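Local coordinates for protein putative NAD-dependent epimerase/dehydratase (Bacillus halodurans, PDB 3E8X) that binds NADP in a Rossmann-type fold and is probably an epimerase or dehydratase, although its substrate and reaction remain unknown, at residues A[46-51]-A[65-70]; A[22-27]-A[87-92]; A[171-176]-A[195-200]. One frame throughout, in Å; residues are numbered along the deposited sequence.

Contact 1. Residues A[46-51]-A[65-70]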
loop_
_atom_site.group_PDB
_atom_site.type_symbol
_atom_site.label_atom_id
_atom_site.label_comp_id
_atom_site.label_asym_id
_atom_site.label_seq_id
_atom_site.Cartn_x
_atom_site.Cartn_y
_atom_site.Cartn_z
ATOM N N HIS A 46 17.733 -25.987 10.605
ATOM C CA HIS A 46 17.683 -24.568 10.910
ATOM C C HIS A 46 17.215 -24.355 12.334
ATOM O O HIS A 46 16.779 -25.276 12.996
ATOM C CB HIS A 46 16.796 -23.805 9.895
ATOM C CG HIS A 46 17.211 -24.045 8.484
ATOM N ND1 HIS A 46 18.509 -23.860 8.058
ATOM C CD2 HIS A 46 16.526 -24.510 7.412
ATOM C CE1 HIS A 46 18.597 -24.176 6.776
ATOM N NE2 HIS A 46 17.404 -24.565 6.358
ATOM N N GLU A 47 17.438 -23.144 12.810
ATOM C CA GLU A 47 16.972 -22.727 14.121
ATOM C C GLU A 47 15.816 -21.754 13.927
ATOM O O GLU A 47 16.026 -20.604 13.648
ATOM C CB GLU A 47 18.115 -22.110 14.923
ATOM C CG GLU A 47 19.268 -23.057 15.057
ATOM C CD GLU A 47 20.147 -22.781 16.259
ATOM O OE1 GLU A 47 20.232 -21.610 16.714
ATOM O OE2 GLU A 47 20.775 -23.744 16.736
ATOM N N PRO A 48 14.559 -22.261 14.067
ATOM C CA PRO A 48 13.416 -21.379 13.962
ATOM C C PRO A 48 13.190 -20.553 15.230
ATOM O O PRO A 48 13.161 -21.080 16.362
ATOM C CB PRO A 48 12.233 -22.340 13.682
ATOM C CG PRO A 48 12.804 -23.681 13.559
ATOM C CD PRO A 48 14.106 -23.649 14.306
ATOM N N VAL A 49 13.063 -19.240 15.016
ATOM C CA VAL A 49 12.819 -18.268 16.063
ATOM C C VAL A 49 11.404 -17.807 15.823
ATOM O O VAL A 49 11.113 -17.209 14.803
ATOM C CB VAL A 49 13.857 -17.094 16.049
ATOM C CG1 VAL A 49 13.502 -16.025 17.137
ATOM C CG2 VAL A 49 15.331 -17.633 16.207
ATOM N N ALA A 50 10.509 -18.124 16.765
ATOM C CA ALA A 50 9.096 -17.772 16.612
ATOM C C ALA A 50 8.827 -16.409 17.202
ATOM O O ALA A 50 9.130 -16.165 18.390
ATOM C CB ALA A 50 8.209 -18.842 17.290
HETATM N N MSE A 51 8.264 -15.518 16.390
HETATM C CA MSE A 51 7.785 -14.223 16.897
HETATM C C MSE A 51 6.281 -14.321 17.189
HETATM O O MSE A 51 5.464 -14.671 16.325
HETATM C CB MSE A 51 8.077 -13.061 15.923
HETATM C CG MSE A 51 7.521 -11.685 16.322
HETATM SE SE MSE A 51 8.096 -10.344 15.045
HETATM C CE MSE A 51 6.647 -8.947 14.974
ATOM N N GLY A 65 8.633 -27.016 17.369
ATOM C CA GLY A 65 9.910 -26.863 16.682
ATOM C C GLY A 65 10.730 -25.594 16.881
ATOM O O GLY A 65 11.859 -25.550 16.434
ATOM N N ALA A 66 10.189 -24.582 17.558
ATOM C CA ALA A 66 10.918 -23.329 17.743
ATOM C C ALA A 66 12.089 -23.500 18.692
ATOM O O ALA A 66 11.977 -24.180 19.741
ATOM C CB ALA A 66 9.998 -22.207 18.232
ATOM N N SER A 67 13.206 -22.900 18.282
ATOM C CA SER A 67 14.468 -22.863 19.035
ATOM C C SER A 67 14.491 -21.750 20.085
ATOM O O SER A 67 15.208 -21.836 21.094
ATOM C CB SER A 67 15.646 -22.608 18.061
ATOM O OG SER A 67 15.997 -23.828 17.412
ATOM N N ASP A 68 13.723 -20.704 19.801
ATOM C CA ASP A 68 13.673 -19.489 20.616
ATOM C C ASP A 68 12.351 -18.806 20.326
ATOM O O ASP A 68 11.754 -19.043 19.295
ATOM C CB ASP A 68 14.859 -18.554 20.301
ATOM C CG ASP A 68 15.906 -18.524 21.420
ATOM O OD1 ASP A 68 15.511 -18.207 22.575
ATOM O OD2 ASP A 68 17.112 -18.799 21.154
ATOM N N ILE A 69 11.903 -17.990 21.261
ATOM C CA ILE A 69 10.667 -17.253 21.155
ATOM C C ILE A 69 11.048 -15.816 21.398
ATOM O O ILE A 69 11.915 -15.493 22.300
ATOM C CB ILE A 69 9.655 -17.677 22.249
ATOM C CG1 ILE A 69 9.300 -19.179 22.157
ATOM C CG2 ILE A 69 8.435 -16.798 22.249
ATOM C CD1 ILE A 69 8.635 -19.720 20.908
ATOM N N VAL A 70 10.476 -14.951 20.574
ATOM C CA VAL A 70 10.600 -13.515 20.772
ATOM C C VAL A 70 9.191 -12.937 20.776
ATOM O O VAL A 70 8.365 -13.256 19.895
ATOM C CB VAL A 70 11.503 -12.823 19.690
ATOM C CG1 VAL A 70 12.866 -13.431 19.705
ATOM C CG2 VAL A 70 10.874 -12.892 18.234
HETATM O O HOH W 1 17.936 -20.319 18.447
#
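Ala50 and Val70 are joined by a nearly straight backbone bond. Val70 N gives its hydrogen to Ala50 O at 2.8 Å, with 171° at the hydrogen. Ala50 N in turn donates to Asp68 O at 3.0 Å, so Ala50 is held through both of its backbone polar atoms. The pairing begins earlier, where Ser67 N meets Pro48 O at 2.6 Å, one residue before strand 68-70 begins. Gly65, just past helix 58-63, completes a Schellman motif with positive phi, and the chain turns there toward the sheet. This is a right-handed beta-alpha-beta crossover, with the two strands side by side and parallel.

Ile69 lies on the face that carries Ala50. Ile69 CB is 4.2 Å from Ala50 O. Ile69 CG2 lies 4.0 Å from Ala50 O. CG1 stands beside the backbone N (chi1 -60°), and the next turn (chi2 -62°) brings Ile69 CD1 back to 3.7 Å from Ala50 CB. Ala66 CB touches Ala50 CB too. Leu61 of helix 58-63 packs on both Ala50 and Ile69.

Val49 and Val70 fill the other face. Their CG1 methyls meet at 3.7 Å, and the two side chains cross at about a right angle. Val70 CG2 lies against CB of Met51, a selenomethionine.

At the N-terminal end of the pairing, a water donates to Glu47 OE1 and to Asp68 OD2, 3.2 Å from each. Both acids were modelled in two conformers, so this bridge is tentative. Asp68 also forms a salt bridge with Arg23. The contact thus combines backbone bonds and methyl packing with a more polar end, where the water and Arg23 would probably ease the repulsion between two acids.

Contact 2. Residues A[22-27]-A[87-92]. With NAP (NADP nicotinamide-adenine-dinucleotide phosphate), chain B.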
loop_
_atom_site.group_PDB
_atom_site.type_symbol
_atom_site.label_atom_id
_atom_site.label_comp_id
_atom_site.label_asym_id
_atom_site.label_seq_id
_atom_site.Cartn_x
_atom_site.Cartn_y
_atom_site.Cartn_z
HETATM N N MSE A 22 20.603 -21.971 9.499
HETATM C CA MSE A 22 20.276 -20.571 9.661
HETATM C C MSE A 22 19.334 -20.335 10.849
HETATM O O MSE A 22 18.521 -21.191 11.175
HETATM C CB MSE A 22 19.631 -20.068 8.384
HETATM C CG MSE A 22 20.456 -20.337 7.125
HETATM SE SE MSE A 22 19.458 -19.695 5.603
HETATM C CE MSE A 22 20.425 -17.994 5.288
ATOM N N ARG A 23 19.495 -19.201 11.510
ATOM C CA ARG A 23 18.532 -18.716 12.461
ATOM C C ARG A 23 17.471 -17.959 11.663
ATOM O O ARG A 23 17.730 -16.920 11.086
ATOM C CB ARG A 23 19.172 -17.806 13.502
ATOM C CG ARG A 23 20.070 -18.518 14.462
ATOM C CD ARG A 23 20.302 -17.704 15.756
ATOM N NE ARG A 23 19.321 -17.980 16.830
ATOM C CZ ARG A 23 18.570 -17.077 17.472
ATOM N NH1 ARG A 23 17.763 -17.476 18.438
ATOM N NH2 ARG A 23 18.600 -15.785 17.182
ATOM N N VAL A 24 16.281 -18.537 11.618
ATOM C CA VAL A 24 15.205 -18.040 10.787
ATOM C C VAL A 24 14.113 -17.490 11.710
ATOM O O VAL A 24 13.502 -18.257 12.484
ATOM C CB VAL A 24 14.650 -19.153 9.883
ATOM C CG1 VAL A 24 13.670 -18.599 8.891
ATOM C CG2 VAL A 24 15.821 -19.918 9.177
ATOM N N LEU A 25 13.931 -16.165 11.652
ATOM C CA LEU A 25 12.804 -15.512 12.286
ATOM C C LEU A 25 11.540 -15.796 11.492
ATOM O O LEU A 25 11.447 -15.440 10.313
ATOM C CB LEU A 25 12.986 -14.013 12.380
ATOM C CG LEU A 25 11.915 -13.212 13.139
ATOM C CD1 LEU A 25 11.922 -13.599 14.681
ATOM C CD2 LEU A 25 12.216 -11.717 12.889
ATOM N N VAL A 26 10.576 -16.435 12.154
ATOM C CA VAL A 26 9.215 -16.633 11.570
ATOM C C VAL A 26 8.255 -15.564 12.164
ATOM O O VAL A 26 7.925 -15.576 13.351
ATOM C CB VAL A 26 8.714 -18.049 11.766
ATOM C CG1 VAL A 26 7.339 -18.243 11.010
ATOM C CG2 VAL A 26 9.758 -19.058 11.212
ATOM N N VAL A 27 7.960 -14.575 11.348
ATOM C CA VAL A 27 7.027 -13.485 11.691
ATOM C C VAL A 27 5.627 -14.055 11.415
ATOM O O VAL A 27 5.354 -14.624 10.362
ATOM C CB VAL A 27 7.312 -12.216 10.881
ATOM C CG1 VAL A 27 6.301 -11.079 11.193
ATOM C CG2 VAL A 27 8.772 -11.767 11.102
ATOM N N ALA A 87 17.839 -15.129 8.415
ATOM C CA ALA A 87 16.751 -15.166 7.393
ATOM C C ALA A 87 15.438 -14.791 8.063
ATOM O O ALA A 87 15.236 -15.081 9.236
ATOM C CB ALA A 87 16.664 -16.550 6.721
ATOM N N VAL A 88 14.569 -14.113 7.323
ATOM C CA VAL A 88 13.233 -13.769 7.809
ATOM C C VAL A 88 12.221 -14.414 6.922
ATOM O O VAL A 88 12.363 -14.368 5.730
ATOM C CB VAL A 88 12.971 -12.229 7.802
ATOM C CG1 VAL A 88 11.530 -11.914 8.278
ATOM C CG2 VAL A 88 13.978 -11.495 8.706
ATOM N N VAL A 89 11.193 -15.016 7.519
ATOM C CA VAL A 89 10.016 -15.475 6.730
ATOM C C VAL A 89 8.819 -14.629 7.214
ATOM O O VAL A 89 8.482 -14.636 8.411
ATOM C CB VAL A 89 9.759 -16.989 6.900
ATOM C CG1 VAL A 89 8.435 -17.431 6.232
ATOM C CG2 VAL A 89 11.022 -17.765 6.336
ATOM N N PHE A 90 8.215 -13.871 6.290
ATOM C CA PHE A 90 7.012 -13.120 6.641
ATOM C C PHE A 90 5.781 -14.008 6.361
ATOM O O PHE A 90 5.361 -14.201 5.190
ATOM C CB PHE A 90 6.932 -11.784 5.880
ATOM C CG PHE A 90 5.821 -10.883 6.382
ATOM C CD1 PHE A 90 6.014 -10.062 7.485
ATOM C CD2 PHE A 90 4.556 -10.937 5.825
ATOM C CE1 PHE A 90 4.984 -9.250 7.957
ATOM C CE2 PHE A 90 3.531 -10.134 6.305
ATOM C CZ PHE A 90 3.741 -9.313 7.369
ATOM N N ALA A 91 5.230 -14.565 7.439
ATOM C CA ALA A 91 4.073 -15.441 7.386
ATOM C C ALA A 91 2.880 -14.866 8.183
ATOM O O ALA A 91 1.987 -15.615 8.571
ATOM C CB ALA A 91 4.457 -16.877 7.890
ATOM N N ALA A 92 2.866 -13.545 8.417
ATOM C CA ALA A 92 1.832 -12.889 9.222
ATOM C C ALA A 92 0.668 -12.437 8.354
ATOM O O ALA A 92 0.769 -12.263 7.140
ATOM C CB ALA A 92 2.416 -11.691 9.990
HETATM P PA NAP B . -3.086 -17.436 9.987
HETATM O O1A NAP B . -4.163 -16.349 10.079
HETATM O O2A NAP B . -3.338 -18.796 10.600
HETATM O O5B NAP B . -1.719 -16.758 10.529
HETATM C C5B NAP B . -1.568 -15.347 10.774
HETATM C C4B NAP B . -0.716 -15.039 12.004
HETATM O O4B NAP B . -0.448 -13.625 11.981
HETATM C C3B NAP B . -1.379 -15.340 13.372
HETATM O O3B NAP B . -0.636 -16.256 14.197
HETATM C C2B NAP B . -1.429 -13.996 14.079
HETATM O O2B NAP B . -1.192 -14.006 15.508
HETATM C C1B NAP B . -0.318 -13.231 13.343
HETATM N N9A NAP B . -0.459 -11.774 13.593
HETATM C C8A NAP B . -1.572 -11.039 13.443
HETATM N N7A NAP B . -1.308 -9.772 13.818
HETATM C C5A NAP B . -0.015 -9.725 14.198
HETATM C C6A NAP B . 0.822 -8.712 14.676
HETATM N N6A NAP B . 0.350 -7.457 14.827
HETATM N N1A NAP B . 2.104 -8.980 15.015
HETATM C C2A NAP B . 2.575 -10.221 14.876
HETATM N N3A NAP B . 1.800 -11.225 14.420
HETATM C C4A NAP B . 0.505 -10.999 14.070
HETATM O O3 NAP B . -2.776 -17.657 8.395
HETATM P PN NAP B . -2.232 -19.003 7.646
HETATM O O1N NAP B . -3.448 -19.811 7.285
HETATM O O2N NAP B . -1.043 -19.481 8.448
HETATM O O5D NAP B . -1.768 -18.496 6.196
HETATM C C5D NAP B . -0.528 -17.823 6.015
HETATM C C4D NAP B . -0.757 -16.702 5.016
HETATM O O4D NAP B . -1.147 -17.210 3.739
HETATM C C3D NAP B . -1.882 -15.778 5.460
HETATM O O3D NAP B . -1.348 -14.796 6.360
HETATM C C2D NAP B . -2.486 -15.274 4.146
HETATM O O2D NAP B . -2.131 -13.940 3.850
HETATM C C1D NAP B . -1.909 -16.201 3.051
HETATM N N1N NAP B . -2.903 -16.831 2.127
HETATM C C2N NAP B . -4.069 -17.366 2.564
HETATM C C3N NAP B . -4.964 -17.964 1.651
HETATM C C7N NAP B . -6.260 -18.610 2.089
HETATM O O7N NAP B . -6.825 -19.401 1.310
HETATM N N7N NAP B . -6.723 -18.355 3.325
HETATM C C4N NAP B . -4.637 -17.999 0.294
HETATM C C5N NAP B . -3.437 -17.450 -0.123
HETATM C C6N NAP B . -2.595 -16.880 0.816
HETATM P P2B NAP B . -2.208 -14.630 16.631
HETATM O O1X NAP B . -1.849 -16.087 16.753
HETATM O O2X NAP B . -1.871 -13.848 17.898
HETATM O O3X NAP B . -3.581 -14.415 16.030
#
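Val27 and Phe90 pack together at the C-terminal ends of two parallel strands. Val27 CG1 points opposite to its own backbone N (chi1 178°). That places Val27 CG1 3.9 Å from Phe90 CD1 and just as near CE1, in an oblique approach to the ring. The other branch, Val27 CG2, turns back along the strand and meets Val88 CG1 at 4.0 Å. Val27 thus reaches both Phe90 and Val88. Phe90 swings its ring away from its own backbone N as well (chi1 -171°). Ala92 N lies over one face of that ring, displaced toward the rim.

Strands 23-27 and 87-90 are neighbours in the parallel part of the sheet, as in a Rossmann fold. Five backbone bonds join them, from Ala87 N to Arg23 O at one end to Ala91 N to Val27 O at the other. The straightest links Val89 N to Leu25 O at 2.8 Å.

On the opposite face Val24 CG1 reaches Val89 CG2 at 3.8 Å, the two side chains crossing at a slant. Helix 32-43 covers this side, with Leu41 on Val24 and Leu37 on Val89. Met22, a selenomethionine, ends with CE 4.3 Å from Ala87 CB. Arg23 turns its tip away from strand 87-90, toward Ser84 O and the carboxylate of Asp68.

Past Phe90 the chain leaves the sheet and runs to NADP. Ala92 CB sits 4.1 Å from Val27 CG1 and 4.0 Å from O4B of the adenine-side ribose of the NADP. Ala92 O approaches the nicotinamide ribose, with O3D of the NADP 3.4 Å away.

Contact 3. Residues A[171-176]-A[195-200]. With NAP (NADP nicotinamide-adenine-dinucleotide phosphate), chain B.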
loop_
_atom_site.group_PDB
_atom_site.type_symbol
_atom_site.label_atom_id
_atom_site.label_comp_id
_atom_site.label_asym_id
_atom_site.label_seq_id
_atom_site.Cartn_x
_atom_site.Cartn_y
_atom_site.Cartn_z
ATOM N N GLY A 171 -1.774 -20.888 -3.911
ATOM C CA GLY A 171 -3.212 -20.947 -4.185
ATOM C C GLY A 171 -4.057 -20.943 -2.916
ATOM O O GLY A 171 -3.527 -20.816 -1.798
ATOM N N PRO A 172 -5.386 -21.089 -3.073
ATOM C CA PRO A 172 -6.325 -21.269 -1.964
ATOM C C PRO A 172 -5.803 -22.306 -0.966
ATOM O O PRO A 172 -5.386 -23.370 -1.384
ATOM C CB PRO A 172 -7.590 -21.782 -2.673
ATOM C CG PRO A 172 -7.526 -21.092 -4.057
ATOM C CD PRO A 172 -6.062 -21.155 -4.394
ATOM N N LEU A 173 -5.781 -21.985 0.320
ATOM C CA LEU A 173 -5.178 -22.862 1.301
ATOM C C LEU A 173 -6.187 -23.888 1.796
ATOM O O LEU A 173 -7.380 -23.608 1.881
ATOM C CB LEU A 173 -4.592 -22.044 2.467
ATOM C CG LEU A 173 -3.483 -21.045 2.153
ATOM C CD1 LEU A 173 -3.164 -20.199 3.366
ATOM C CD2 LEU A 173 -2.221 -21.776 1.653
ATOM N N SER A 174 -5.707 -25.102 2.081
ATOM C CA SER A 174 -6.535 -26.135 2.657
ATOM C C SER A 174 -5.861 -26.700 3.904
ATOM O O SER A 174 -4.677 -26.503 4.127
ATOM C CB SER A 174 -6.845 -27.226 1.596
ATOM O OG SER A 174 -6.183 -28.440 1.827
ATOM N N ASN A 175 -6.636 -27.398 4.713
ATOM C CA ASN A 175 -6.149 -28.068 5.907
ATOM C C ASN A 175 -6.060 -29.584 5.785
ATOM O O ASN A 175 -5.927 -30.272 6.811
ATOM C CB ASN A 175 -6.979 -27.660 7.128
ATOM C CG ASN A 175 -6.795 -26.204 7.459
ATOM O OD1 ASN A 175 -5.649 -25.718 7.623
ATOM N ND2 ASN A 175 -7.920 -25.466 7.538
ATOM N N GLU A 176 -6.070 -30.117 4.559
ATOM C CA GLU A 176 -5.763 -31.528 4.342
ATOM C C GLU A 176 -4.304 -31.836 4.747
ATOM O O GLU A 176 -3.473 -30.922 4.865
ATOM C CB GLU A 176 -5.986 -31.902 2.869
ATOM C CG GLU A 176 -7.409 -31.610 2.318
ATOM C CD GLU A 176 -8.498 -32.370 3.034
ATOM O OE1 GLU A 176 -8.207 -33.471 3.573
ATOM O OE2 GLU A 176 -9.652 -31.869 3.045
ATOM N N ILE A 195 -3.825 -25.739 -2.196
ATOM C CA ILE A 195 -2.604 -26.310 -1.656
ATOM C C ILE A 195 -2.769 -26.433 -0.139
ATOM O O ILE A 195 -3.310 -25.534 0.495
ATOM C CB ILE A 195 -1.281 -25.494 -2.046
ATOM C CG1 ILE A 195 -0.015 -26.246 -1.553
ATOM C CG2 ILE A 195 -1.311 -23.970 -1.566
ATOM C CD1 ILE A 195 1.280 -25.762 -2.193
ATOM N N THR A 196 -2.293 -27.539 0.428
ATOM C CA THR A 196 -2.360 -27.698 1.869
ATOM C C THR A 196 -1.377 -26.729 2.552
ATOM O O THR A 196 -0.326 -26.406 2.020
ATOM C CB THR A 196 -2.154 -29.159 2.361
ATOM O OG1 THR A 196 -0.783 -29.557 2.249
ATOM C CG2 THR A 196 -3.065 -30.141 1.624
ATOM N N ARG A 197 -1.744 -26.258 3.725
ATOM C CA ARG A 197 -0.836 -25.442 4.515
ATOM C C ARG A 197 0.479 -26.180 4.890
ATOM O O ARG A 197 1.541 -25.541 5.026
ATOM C CB ARG A 197 -1.564 -24.936 5.754
ATOM C CG ARG A 197 -2.619 -23.900 5.470
ATOM C CD ARG A 197 -3.249 -23.369 6.769
ATOM N NE ARG A 197 -4.081 -22.195 6.530
ATOM C CZ ARG A 197 -5.322 -22.243 6.081
ATOM N NH1 ARG A 197 -5.931 -23.398 5.875
ATOM N NH2 ARG A 197 -5.975 -21.121 5.873
ATOM N N HIS A 198 0.390 -27.495 5.104
ATOM C CA HIS A 198 1.560 -28.337 5.376
ATOM C C HIS A 198 2.572 -28.211 4.228
ATOM O O HIS A 198 3.751 -28.043 4.450
ATOM C CB HIS A 198 1.205 -29.818 5.501
ATOM C CG HIS A 198 0.715 -30.235 6.842
ATOM N ND1 HIS A 198 1.537 -30.294 7.947
ATOM C CD2 HIS A 198 -0.513 -30.661 7.253
ATOM C CE1 HIS A 198 0.828 -30.705 8.990
ATOM N NE2 HIS A 198 -0.412 -30.957 8.595
ATOM N N ASP A 199 2.069 -28.293 3.009
ATOM C CA ASP A 199 2.887 -28.315 1.836
ATOM C C ASP A 199 3.496 -26.956 1.542
ATOM O O ASP A 199 4.632 -26.899 1.101
ATOM C CB ASP A 199 2.113 -28.886 0.634
ATOM C CG ASP A 199 1.871 -30.391 0.727
ATOM O OD1 ASP A 199 2.824 -31.125 1.121
ATOM O OD2 ASP A 199 0.727 -30.835 0.358
ATOM N N VAL A 200 2.777 -25.860 1.813
ATOM C CA VAL A 200 3.331 -24.508 1.732
ATOM C C VAL A 200 4.521 -24.418 2.670
ATOM O O VAL A 200 5.559 -23.900 2.287
ATOM C CB VAL A 200 2.282 -23.392 2.103
ATOM C CG1 VAL A 200 2.918 -21.969 2.110
ATOM C CG2 VAL A 200 1.091 -23.472 1.173
HETATM P PA NAP B . -3.086 -17.436 9.987
HETATM O O1A NAP B . -4.163 -16.349 10.079
HETATM O O2A NAP B . -3.338 -18.796 10.600
HETATM O O5B NAP B . -1.719 -16.758 10.529
HETATM C C5B NAP B . -1.568 -15.347 10.774
HETATM C C4B NAP B . -0.716 -15.039 12.004
HETATM O O4B NAP B . -0.448 -13.625 11.981
HETATM C C3B NAP B . -1.379 -15.340 13.372
HETATM O O3B NAP B . -0.636 -16.256 14.197
HETATM C C2B NAP B . -1.429 -13.996 14.079
HETATM O O2B NAP B . -1.192 -14.006 15.508
HETATM C C1B NAP B . -0.318 -13.231 13.343
HETATM N N9A NAP B . -0.459 -11.774 13.593
HETATM C C8A NAP B . -1.572 -11.039 13.443
HETATM N N7A NAP B . -1.308 -9.772 13.818
HETATM C C5A NAP B . -0.015 -9.725 14.198
HETATM C C6A NAP B . 0.822 -8.712 14.676
HETATM N N6A NAP B . 0.350 -7.457 14.827
HETATM N N1A NAP B . 2.104 -8.980 15.015
HETATM C C2A NAP B . 2.575 -10.221 14.876
HETATM N N3A NAP B . 1.800 -11.225 14.420
HETATM C C4A NAP B . 0.505 -10.999 14.070
HETATM O O3 NAP B . -2.776 -17.657 8.395
HETATM P PN NAP B . -2.232 -19.003 7.646
HETATM O O1N NAP B . -3.448 -19.811 7.285
HETATM O O2N NAP B . -1.043 -19.481 8.448
HETATM O O5D NAP B . -1.768 -18.496 6.196
HETATM C C5D NAP B . -0.528 -17.823 6.015
HETATM C C4D NAP B . -0.757 -16.702 5.016
HETATM O O4D NAP B . -1.147 -17.210 3.739
HETATM C C3D NAP B . -1.882 -15.778 5.460
HETATM O O3D NAP B . -1.348 -14.796 6.360
HETATM C C2D NAP B . -2.486 -15.274 4.146
HETATM O O2D NAP B . -2.131 -13.940 3.850
HETATM C C1D NAP B . -1.909 -16.201 3.051
HETATM N N1N NAP B . -2.903 -16.831 2.127
HETATM C C2N NAP B . -4.069 -17.366 2.564
HETATM C C3N NAP B . -4.964 -17.964 1.651
HETATM C C7N NAP B . -6.260 -18.610 2.089
HETATM O O7N NAP B . -6.825 -19.401 1.310
HETATM N N7N NAP B . -6.723 -18.355 3.325
HETATM C C4N NAP B . -4.637 -17.999 0.294
HETATM C C5N NAP B . -3.437 -17.450 -0.123
HETATM C C6N NAP B . -2.595 -16.880 0.816
HETATM P P2B NAP B . -2.208 -14.630 16.631
HETATM O O1X NAP B . -1.849 -16.087 16.753
HETATM O O2X NAP B . -1.871 -13.848 17.898
HETATM O O3X NAP B . -3.581 -14.415 16.030
HETATM O O HOH W 2 -8.706 -23.654 4.778
HETATM O O HOH W 3 -2.545 -28.482 5.706
#
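Ser174 O receives Arg197 N at 3.0 Å and a weak bond from a water, while Thr196 CA-H also points at it. This carbonyl thus holds the first turn of helix 197-207 against the end of strand 164-174.

From there the Arg197 chain extends from CG to NE toward the NADP pyrophosphate. Arg197 NE donates to O1N of the NADP at 2.6 Å, with 163° at the hydrogen, and NH2 adds a weak bond to the same oxygen. Leu173 CB lies over the centre of one guanidinium face, 3.7 Å from Arg197 CZ. Arg197 NH1 reaches Asn175 OD1 at 2.9 Å, but from above the amide plane, and also donates to a water. Together these contacts limit the rotation of the group.

Leu173 serves the cofactor too. Leu173 N donates almost straight to the carboxamide oxygen O7N of the NADP at 3.0 Å. Its CD1 branch packs on the nicotinamide ring, by C2N and C3N. Leu173 CD2 turns to the protein, against Ile195 CG2 and, at 3.8 Å, Val200 CG2.

Thr196 is the N-cap of the helix. Thr196 OG1 accepts from Asp199 N at 3.2 Å and donates to Asp199 OD2 at 2.7 Å. Asn222 also binds that carboxylate oxygen.

A positive guanidinium set against a phosphate oxygen would offset part of the pyrophosphate charge. Leu173 N-H would help orient the carboxamide.

The chain starts with strand 23-27, the first half of contact 2. It then runs through helix 32-43 into strand 47-52, where contact 1 opens. Contact 1 closes a short loop over helix 58-63. Only afterwards does the chain return to residues 87-92 and close contact 2, so contact 1 is nested inside contact 2. The two touch directly, because strands 47-52 and 23-27 are neighbours in the sheet. Contact 3 follows in series, closing its own loop between strand 164-174 and strand 195-196 with the start of helix 197-207. Its nearest atoms are about 8 Å from contact 2. Contacts 2 and 3 both reach the NADP, which spans the distance between them.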